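Local atomic coordinates of beta-galactosidase (PDB entry 6Y2K), a protein that hydrolyses terminal beta-galactosides as a family 42 glycoside hydrolase from an Antarctic, cold-living bacterium and assembles into a hexamer. Residues T139-G144 / V240-G245; A262-Y267 / L310-Q315; A155-F160 / E192-N197. One frame throughout, in Å; residues are numbered along the deposited sequence.

Contact 1: residues T139-G144 / V240-G245; sequences TDNEYG and VHNYMG
His241 leaves strand 238-244 and reaches straight into the loop 139-144, its CG anti to the backbone N (chi1 -173°). At the root of the side chain, CB passes OG1 of Thr139, a hydroxyl whose stronger partner is Asn223. Further out, ND1 donates to Thr139 O at 2.7 Å, in the plane of the imidazole, while its approach to OG1 is only weak. CE1 lies near Thr139 O and under Tyr143 CD2. At the far corner NE2 accepts the N-H of Tyr143 at 3.0 Å and an almost straight 168°. Between these in-plane bonds the imidazole lies against the phenol of Tyr143 in an offset stack, centroids 3.8 Å apart and planes 10° from parallel; its CG and CD2 face CD2 and CE2 of the phenol. Asn242 OD1 comes over the rim of the opposite face and receives Glu142 N at 3.0 Å, while Asn242 ND2 donates to Asn141 OD1 at 2.9 Å from above that carbonyl plane. Met244 CG packs at 3.5 Å from Glu142 OE2, whose sister oxygen OE1 bonds a bound glycerol. An alanine at His241 would remove the ring with its bonds to Thr139 O and Tyr143 N, and would probably leave the 139-144 loop less firmly fixed. An Asn-Glu pair just after barrel strand 134-138 is where clan GH-A enzymes carry their acid/base, a role consistent with Glu142. The bonding pattern, donor at ND1 and acceptor at NE2, suggests a neutral imidazole protonated on ND1.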
# COMPACT_ATOMS: atom_id res chain seq x y z
N THR A 139 -38.97 24.05 -27.88
CA THR A 139 -38.90 25.38 -27.27
C THR A 139 -37.48 25.64 -26.76
O THR A 139 -36.95 24.85 -26.00
CB THR A 139 -39.87 25.53 -26.10
OG1 THR A 139 -39.71 24.44 -25.18
CG2 THR A 139 -41.31 25.56 -26.62
N ASP A 140 -36.86 26.73 -27.21
CA ASP A 140 -35.58 27.19 -26.65
C ASP A 140 -34.53 26.05 -26.84
O ASP A 140 -34.53 25.38 -27.89
CB ASP A 140 -35.82 27.62 -25.18
CG ASP A 140 -34.75 28.55 -24.61
OD1 ASP A 140 -33.74 28.01 -24.06
OD2 ASP A 140 -34.93 29.79 -24.63
N ASN A 141 -33.63 25.87 -25.88
CA ASN A 141 -32.61 24.82 -25.93
C ASN A 141 -31.97 24.66 -24.55
O ASN A 141 -31.26 25.55 -24.09
CB ASN A 141 -31.51 25.14 -26.95
CG ASN A 141 -30.57 23.97 -27.17
OD1 ASN A 141 -30.91 22.99 -27.86
ND2 ASN A 141 -29.38 24.04 -26.56
N GLU A 142 -32.25 23.53 -23.89
CA GLU A 142 -31.63 23.16 -22.62
C GLU A 142 -31.77 24.25 -21.57
O GLU A 142 -30.79 24.85 -21.11
CB GLU A 142 -30.15 22.78 -22.82
CG GLU A 142 -29.91 21.49 -23.61
CD GLU A 142 -28.46 21.02 -23.55
OE1 GLU A 142 -27.55 21.88 -23.50
OE2 GLU A 142 -28.21 19.79 -23.53
N TYR A 143 -33.02 24.51 -21.19
CA TYR A 143 -33.34 25.40 -20.08
C TYR A 143 -32.45 25.02 -18.91
O TYR A 143 -32.35 23.84 -18.58
CB TYR A 143 -34.80 25.22 -19.61
CG TYR A 143 -35.90 25.68 -20.54
CD1 TYR A 143 -35.80 26.88 -21.25
CD2 TYR A 143 -37.07 24.95 -20.67
CE1 TYR A 143 -36.84 27.31 -22.08
CE2 TYR A 143 -38.11 25.37 -21.50
CZ TYR A 143 -37.99 26.55 -22.20
OH TYR A 143 -39.02 26.96 -23.02
N GLY A 144 -31.82 26.02 -18.31
CA GLY A 144 -31.03 25.81 -17.10
C GLY A 144 -29.56 25.48 -17.33
O GLY A 144 -28.77 25.60 -16.39
N VAL A 240 -42.02 19.88 -27.59
CA VAL A 240 -41.00 19.15 -26.83
C VAL A 240 -39.97 20.14 -26.30
O VAL A 240 -39.79 21.22 -26.87
CB VAL A 240 -40.34 18.06 -27.73
CG1 VAL A 240 -39.62 18.66 -28.93
CG2 VAL A 240 -39.39 17.16 -26.94
N HIS A 241 -39.33 19.78 -25.19
CA HIS A 241 -38.13 20.45 -24.75
C HIS A 241 -37.02 19.42 -24.51
O HIS A 241 -37.30 18.24 -24.25
CB HIS A 241 -38.36 21.29 -23.49
CG HIS A 241 -37.16 22.11 -23.14
ND1 HIS A 241 -36.80 23.23 -23.86
CD2 HIS A 241 -36.19 21.92 -22.22
CE1 HIS A 241 -35.67 23.71 -23.38
NE2 HIS A 241 -35.27 22.93 -22.38
N ASN A 242 -35.76 19.86 -24.65
CA ASN A 242 -34.60 18.98 -24.49
C ASN A 242 -33.94 19.19 -23.11
O ASN A 242 -33.25 20.18 -22.87
CB ASN A 242 -33.60 19.11 -25.67
CG ASN A 242 -33.07 20.52 -25.88
OD1 ASN A 242 -33.73 21.52 -25.59
ND2 ASN A 242 -31.85 20.61 -26.40
N TYR A 243 -34.18 18.23 -22.22
CA TYR A 243 -33.66 18.22 -20.86
C TYR A 243 -32.27 17.58 -20.82
O TYR A 243 -31.78 17.06 -21.83
CB TYR A 243 -34.61 17.46 -19.93
CG TYR A 243 -36.04 17.93 -20.00
CD1 TYR A 243 -36.37 19.26 -19.74
CD2 TYR A 243 -37.08 17.05 -20.30
CE1 TYR A 243 -37.69 19.71 -19.80
CE2 TYR A 243 -38.41 17.48 -20.36
CZ TYR A 243 -38.71 18.81 -20.11
OH TYR A 243 -40.03 19.25 -20.16
N MET A 244 -31.64 17.61 -19.65
CA MET A 244 -30.23 17.21 -19.52
C MET A 244 -30.02 16.13 -18.48
O MET A 244 -30.88 15.89 -17.63
CB MET A 244 -29.39 18.43 -19.16
CG MET A 244 -29.40 19.52 -20.22
SD MET A 244 -28.62 21.04 -19.68
CE MET A 244 -29.85 21.68 -18.55
N GLY A 245 -28.87 15.47 -18.57
CA GLY A 245 -28.41 14.55 -17.53
C GLY A 245 -27.92 15.34 -16.33
O GLY A 245 -27.26 16.36 -16.49
O HOH W 1 -33.49 21.57 -19.73

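Contact 2: residues A262-Y267 / L310-Q315; sequences ASWDSY and LWIMEQ
The tightly packed part of this pairing is built on two acidic side chains. The carboxylates of Asp265 and Glu314 lie stacked, planes 11° apart, with Asp265 OD2 3.3 Å from Glu314 OE2 and Asp265 OD1 3.2 Å from Glu314 CG. Two such groups would repel if both were ionised; Glu142 OE2 lies close to Asp265 OD2 as well, so a pKa within this acidic cluster would probably be raised, although a salt bridge from Glu314 OE2 to Arg33 would offset part of the charge and Asn242 ND2 makes weak bonds to both carboxylates. Glu314 OE1 is held by Tyr267 OH at 2.7 Å and accepts through its anti lone pair, at the edge of a phenol turned 70° from the carboxylate. Behind these groups runs the backbone ladder of neighbouring parallel strands in the (beta/alpha)8, or TIM, barrel, with Asp265 and Glu314 on the same face as Ser263. Glu314, at the end of the seventh strand, occupies the position where clan GH-A enzymes carry their nucleophile, consistent with such a role here. Trp311 N to Ala262 O (2.9 Å, 166°) and Ser266 N to Glu314 O (2.8 Å) are sound bonds. Between them the ladder loosens where the chain turns at Met313, and Trp264 O receives only weak bonds from Met313 N and Glu314 N. On the other face Trp264 lies alongside Ile312, its NE1 bonding His299. The side chains of Ser266 and Gln315 meet more loosely, with a water between their polar ends, 2.6 Å from Ser266 OG and 3.2 Å from Gln315 NE2.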
# COMPACT_ATOMS: atom_id res chain seq x y z
N ALA A 262 -41.17 14.53 -23.58
CA ALA A 262 -39.94 14.85 -22.87
C ALA A 262 -38.79 14.29 -23.69
O ALA A 262 -38.78 13.10 -23.99
CB ALA A 262 -39.95 14.22 -21.49
N SER A 263 -37.86 15.14 -24.07
CA SER A 263 -36.64 14.69 -24.72
C SER A 263 -35.46 15.04 -23.85
O SER A 263 -35.56 15.92 -22.99
CB SER A 263 -36.47 15.29 -26.11
OG SER A 263 -36.13 16.66 -26.06
N TRP A 264 -34.34 14.35 -24.05
CA TRP A 264 -33.14 14.67 -23.30
C TRP A 264 -31.86 14.39 -24.06
O TRP A 264 -31.86 13.77 -25.12
CB TRP A 264 -33.17 14.03 -21.90
CG TRP A 264 -32.72 12.62 -21.85
CD1 TRP A 264 -33.41 11.53 -22.29
CD2 TRP A 264 -31.50 12.13 -21.28
NE1 TRP A 264 -32.68 10.39 -22.05
CE2 TRP A 264 -31.51 10.73 -21.43
CE3 TRP A 264 -30.41 12.75 -20.65
CZ2 TRP A 264 -30.45 9.92 -20.99
CZ3 TRP A 264 -29.35 11.95 -20.21
CH2 TRP A 264 -29.39 10.55 -20.37
N ASP A 265 -30.77 14.91 -23.49
CA ASP A 265 -29.49 15.00 -24.16
C ASP A 265 -28.48 14.15 -23.40
O ASP A 265 -28.06 14.52 -22.30
CB ASP A 265 -29.07 16.47 -24.24
CG ASP A 265 -30.06 17.34 -25.02
OD1 ASP A 265 -30.88 16.78 -25.78
OD2 ASP A 265 -30.03 18.58 -24.91
N SER A 266 -28.09 13.03 -24.01
CA SER A 266 -27.30 11.98 -23.37
C SER A 266 -25.88 11.95 -23.89
O SER A 266 -25.63 11.65 -25.07
CB SER A 266 -27.93 10.60 -23.59
OG SER A 266 -27.16 9.60 -22.93
N TYR A 267 -24.94 12.24 -22.99
CA TYR A 267 -23.53 12.22 -23.30
C TYR A 267 -22.81 11.39 -22.24
O TYR A 267 -22.16 11.95 -21.36
CB TYR A 267 -23.00 13.65 -23.38
CG TYR A 267 -23.64 14.47 -24.47
CD1 TYR A 267 -23.22 14.36 -25.79
CD2 TYR A 267 -24.68 15.36 -24.18
CE1 TYR A 267 -23.79 15.12 -26.80
CE2 TYR A 267 -25.27 16.12 -25.18
CZ TYR A 267 -24.82 15.99 -26.49
OH TYR A 267 -25.38 16.75 -27.48
N LEU A 310 -41.13 9.67 -24.60
CA LEU A 310 -39.70 9.93 -24.41
C LEU A 310 -39.01 9.96 -25.75
O LEU A 310 -39.21 9.05 -26.55
CB LEU A 310 -39.09 8.78 -23.60
CG LEU A 310 -37.56 8.73 -23.44
CD1 LEU A 310 -37.08 9.89 -22.59
CD2 LEU A 310 -37.12 7.41 -22.84
N TRP A 311 -38.21 11.01 -25.99
CA TRP A 311 -37.23 11.05 -27.07
C TRP A 311 -35.84 11.30 -26.47
O TRP A 311 -35.72 11.80 -25.35
CB TRP A 311 -37.49 12.20 -28.05
CG TRP A 311 -38.78 12.18 -28.83
CD1 TRP A 311 -39.73 11.21 -28.87
CD2 TRP A 311 -39.23 13.21 -29.72
NE1 TRP A 311 -40.76 11.57 -29.71
CE2 TRP A 311 -40.47 12.79 -30.25
CE3 TRP A 311 -38.71 14.45 -30.11
CZ2 TRP A 311 -41.21 13.58 -31.15
CZ3 TRP A 311 -39.44 15.24 -31.01
CH2 TRP A 311 -40.68 14.79 -31.53
N ILE A 312 -34.80 10.95 -27.23
CA ILE A 312 -33.46 11.45 -26.96
C ILE A 312 -33.21 12.45 -28.09
O ILE A 312 -33.06 12.06 -29.24
CB ILE A 312 -32.40 10.33 -26.96
CG1 ILE A 312 -32.42 9.55 -25.63
CG2 ILE A 312 -30.99 10.91 -27.12
CD1 ILE A 312 -33.73 8.88 -25.27
N MET A 313 -33.21 13.74 -27.76
CA MET A 313 -32.99 14.80 -28.76
C MET A 313 -31.54 14.89 -29.19
O MET A 313 -31.27 15.24 -30.33
CB MET A 313 -33.45 16.15 -28.22
CG MET A 313 -33.51 17.26 -29.27
SD MET A 313 -34.79 16.93 -30.50
CE MET A 313 -36.23 17.42 -29.59
N GLU A 314 -30.61 14.61 -28.27
CA GLU A 314 -29.17 14.68 -28.55
C GLU A 314 -28.45 13.45 -27.98
O GLU A 314 -28.38 13.28 -26.76
CB GLU A 314 -28.55 15.96 -27.95
CG GLU A 314 -29.18 17.28 -28.42
CD GLU A 314 -28.56 18.50 -27.77
OE1 GLU A 314 -27.50 18.37 -27.13
OE2 GLU A 314 -29.13 19.62 -27.90
N GLN A 315 -27.93 12.60 -28.86
CA GLN A 315 -27.17 11.41 -28.47
C GLN A 315 -25.71 11.56 -28.86
O GLN A 315 -25.40 11.87 -30.03
CB GLN A 315 -27.75 10.16 -29.14
CG GLN A 315 -27.09 8.85 -28.72
CD GLN A 315 -27.26 8.56 -27.24
OE1 GLN A 315 -28.38 8.40 -26.76
NE2 GLN A 315 -26.14 8.49 -26.51
O HOH W 2 -26.93 7.17 -23.73

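Contact 3: residues A155-F160 / E192-N197; sequences ADLAAF and EIELPN
Leu157, Leu195 and Phe160 account for most of the area buried here, and the geometry is that of an extended loop laid across one flank of a helix. Leu157 and Phe160 stand one turn apart on helix 154-168, both directed at the loop 192-197. Leu157, with CG anti to its backbone N (chi1 -177°), sends its two methyls to different targets. CD1 points at the loop backbone, 3.5 Å from Ile193 O and 3.8 Å from Leu195 N, while CD2 meets Glu194 OE1 at 3.8 Å. Leu195 answers from the loop: its CD2 settles at the base of Leu157, 3.9 Å from CB and close to CA, and also brushes the carbonyl carbon of Asp156 on the helix. The two leucines therefore overlap tip to root instead of meeting tip to tip. CE2 of Phe160 lies 4.2 Å from Ile193 CG2, and Glu194 O sits at the ring's edge, near its plane. These are van der Waals approaches, and the loop carbonyls find their polar partners beside the contact: Ile193 O is bonded by Arg161 and Glu194 O by His207. While OE1 of Glu194 touches Leu157, OE2 forms a salt bridge with Lys79 of the second subunit, so this loop also takes part in a subunit interface. The ring of Phe160 also meets Phe211 of helix 205-233 edge-to-face, and Leu195 touches that residue too. Such helix-on-loop apolar packing belongs here to the long excursion of the TIM barrel between strands 134-138 and 238-244, where the additional helix 154-168 and the loop 192-197 are bound to each other and to helix 205-233.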
# COMPACT_ATOMS: atom_id res chain seq x y z
N ALA A 155 -34.44 41.96 -11.77
CA ALA A 155 -35.64 41.31 -12.32
C ALA A 155 -36.05 40.06 -11.54
O ALA A 155 -37.24 39.81 -11.35
CB ALA A 155 -35.44 40.98 -13.79
N ASP A 156 -35.06 39.30 -11.07
CA ASP A 156 -35.31 38.10 -10.28
C ASP A 156 -35.92 38.45 -8.91
O ASP A 156 -36.81 37.75 -8.43
CB ASP A 156 -34.02 37.30 -10.07
CG ASP A 156 -33.33 36.96 -11.38
OD1 ASP A 156 -33.87 36.09 -12.10
OD2 ASP A 156 -32.26 37.56 -11.67
N LEU A 157 -35.42 39.52 -8.30
CA LEU A 157 -35.93 39.97 -7.00
C LEU A 157 -37.35 40.49 -7.12
O LEU A 157 -38.18 40.22 -6.26
CB LEU A 157 -35.03 41.05 -6.42
CG LEU A 157 -35.40 41.58 -5.02
CD1 LEU A 157 -35.62 40.45 -4.03
CD2 LEU A 157 -34.30 42.50 -4.54
N ALA A 158 -37.62 41.24 -8.20
CA ALA A 158 -38.95 41.77 -8.46
C ALA A 158 -39.97 40.65 -8.61
O ALA A 158 -41.04 40.69 -8.00
CB ALA A 158 -38.94 42.68 -9.68
N ALA A 159 -39.62 39.64 -9.41
CA ALA A 159 -40.48 38.46 -9.58
C ALA A 159 -40.68 37.69 -8.27
O ALA A 159 -41.78 37.20 -7.99
CB ALA A 159 -39.93 37.55 -10.66
N PHE A 160 -39.62 37.59 -7.46
CA PHE A 160 -39.66 36.85 -6.18
C PHE A 160 -40.63 37.51 -5.20
O PHE A 160 -41.48 36.85 -4.61
CB PHE A 160 -38.25 36.73 -5.59
CG PHE A 160 -38.13 35.86 -4.36
CD1 PHE A 160 -38.79 34.63 -4.26
CD2 PHE A 160 -37.29 36.25 -3.31
CE1 PHE A 160 -38.64 33.83 -3.13
CE2 PHE A 160 -37.13 35.44 -2.18
CZ PHE A 160 -37.81 34.23 -2.09
N GLU A 192 -39.13 44.41 1.71
CA GLU A 192 -37.92 44.34 2.53
C GLU A 192 -37.08 43.08 2.23
O GLU A 192 -35.90 43.04 2.58
CB GLU A 192 -38.24 44.39 4.02
CG GLU A 192 -38.59 45.78 4.53
CD GLU A 192 -38.61 45.87 6.05
OE1 GLU A 192 -38.68 44.82 6.74
OE2 GLU A 192 -38.56 47.01 6.57
N ILE A 193 -37.70 42.07 1.62
CA ILE A 193 -37.06 40.78 1.41
C ILE A 193 -36.04 40.91 0.27
O ILE A 193 -36.34 41.49 -0.77
CB ILE A 193 -38.09 39.66 1.11
CG1 ILE A 193 -39.06 39.50 2.30
CG2 ILE A 193 -37.37 38.35 0.83
CD1 ILE A 193 -40.23 38.58 2.04
N GLU A 194 -34.84 40.38 0.50
CA GLU A 194 -33.76 40.42 -0.48
C GLU A 194 -33.56 39.04 -1.11
O GLU A 194 -34.16 38.05 -0.69
CB GLU A 194 -32.45 40.89 0.19
CG GLU A 194 -32.49 42.27 0.83
CD GLU A 194 -32.58 43.44 -0.15
OE1 GLU A 194 -32.35 43.26 -1.36
OE2 GLU A 194 -32.88 44.56 0.33
N LEU A 195 -32.68 38.99 -2.11
CA LEU A 195 -32.23 37.72 -2.66
C LEU A 195 -31.40 36.99 -1.59
O LEU A 195 -30.82 37.65 -0.72
CB LEU A 195 -31.37 37.96 -3.92
CG LEU A 195 -32.09 38.65 -5.09
CD1 LEU A 195 -31.09 39.13 -6.13
CD2 LEU A 195 -33.12 37.70 -5.71
N PRO A 196 -31.37 35.63 -1.63
CA PRO A 196 -30.63 34.86 -0.63
C PRO A 196 -29.11 34.73 -0.84
O PRO A 196 -28.45 34.05 -0.05
CB PRO A 196 -31.29 33.49 -0.71
CG PRO A 196 -31.68 33.37 -2.13
CD PRO A 196 -32.13 34.75 -2.53
N ASN A 197 -28.55 35.37 -1.86
CA ASN A 197 -27.09 35.35 -2.07
C ASN A 197 -26.41 36.51 -1.33
O ASN A 197 -27.07 37.45 -0.88
CB ASN A 197 -26.74 35.38 -3.56
CG ASN A 197 -27.09 36.70 -4.21
OD1 ASN A 197 -28.13 37.29 -3.92
ND2 ASN A 197 -26.21 37.18 -5.10

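Overall arrangement
From the N terminus, the chain leaves barrel strand 134-138 and enters the first segment of contact 1. A mainly helical excursion follows, and contact 3 opens and closes wholly within it, joining helix 154-168 to the loop 192-197. Contact 1 closes this long loop when the chain reaches strand 238-244. Contact 2 follows in series, closing a shorter, largely helical loop from strand 261-266 at strand 310-315; no loops cross. Contacts 1 and 2 are neighbours on one sheet and meet where Glu142 OE2 lies 2.6 Å from Asp265 OD2, a spacing easier to understand if one of the two acids were protonated. Contact 3 sits peripherally, about 25 Å from contact 1, centre to centre.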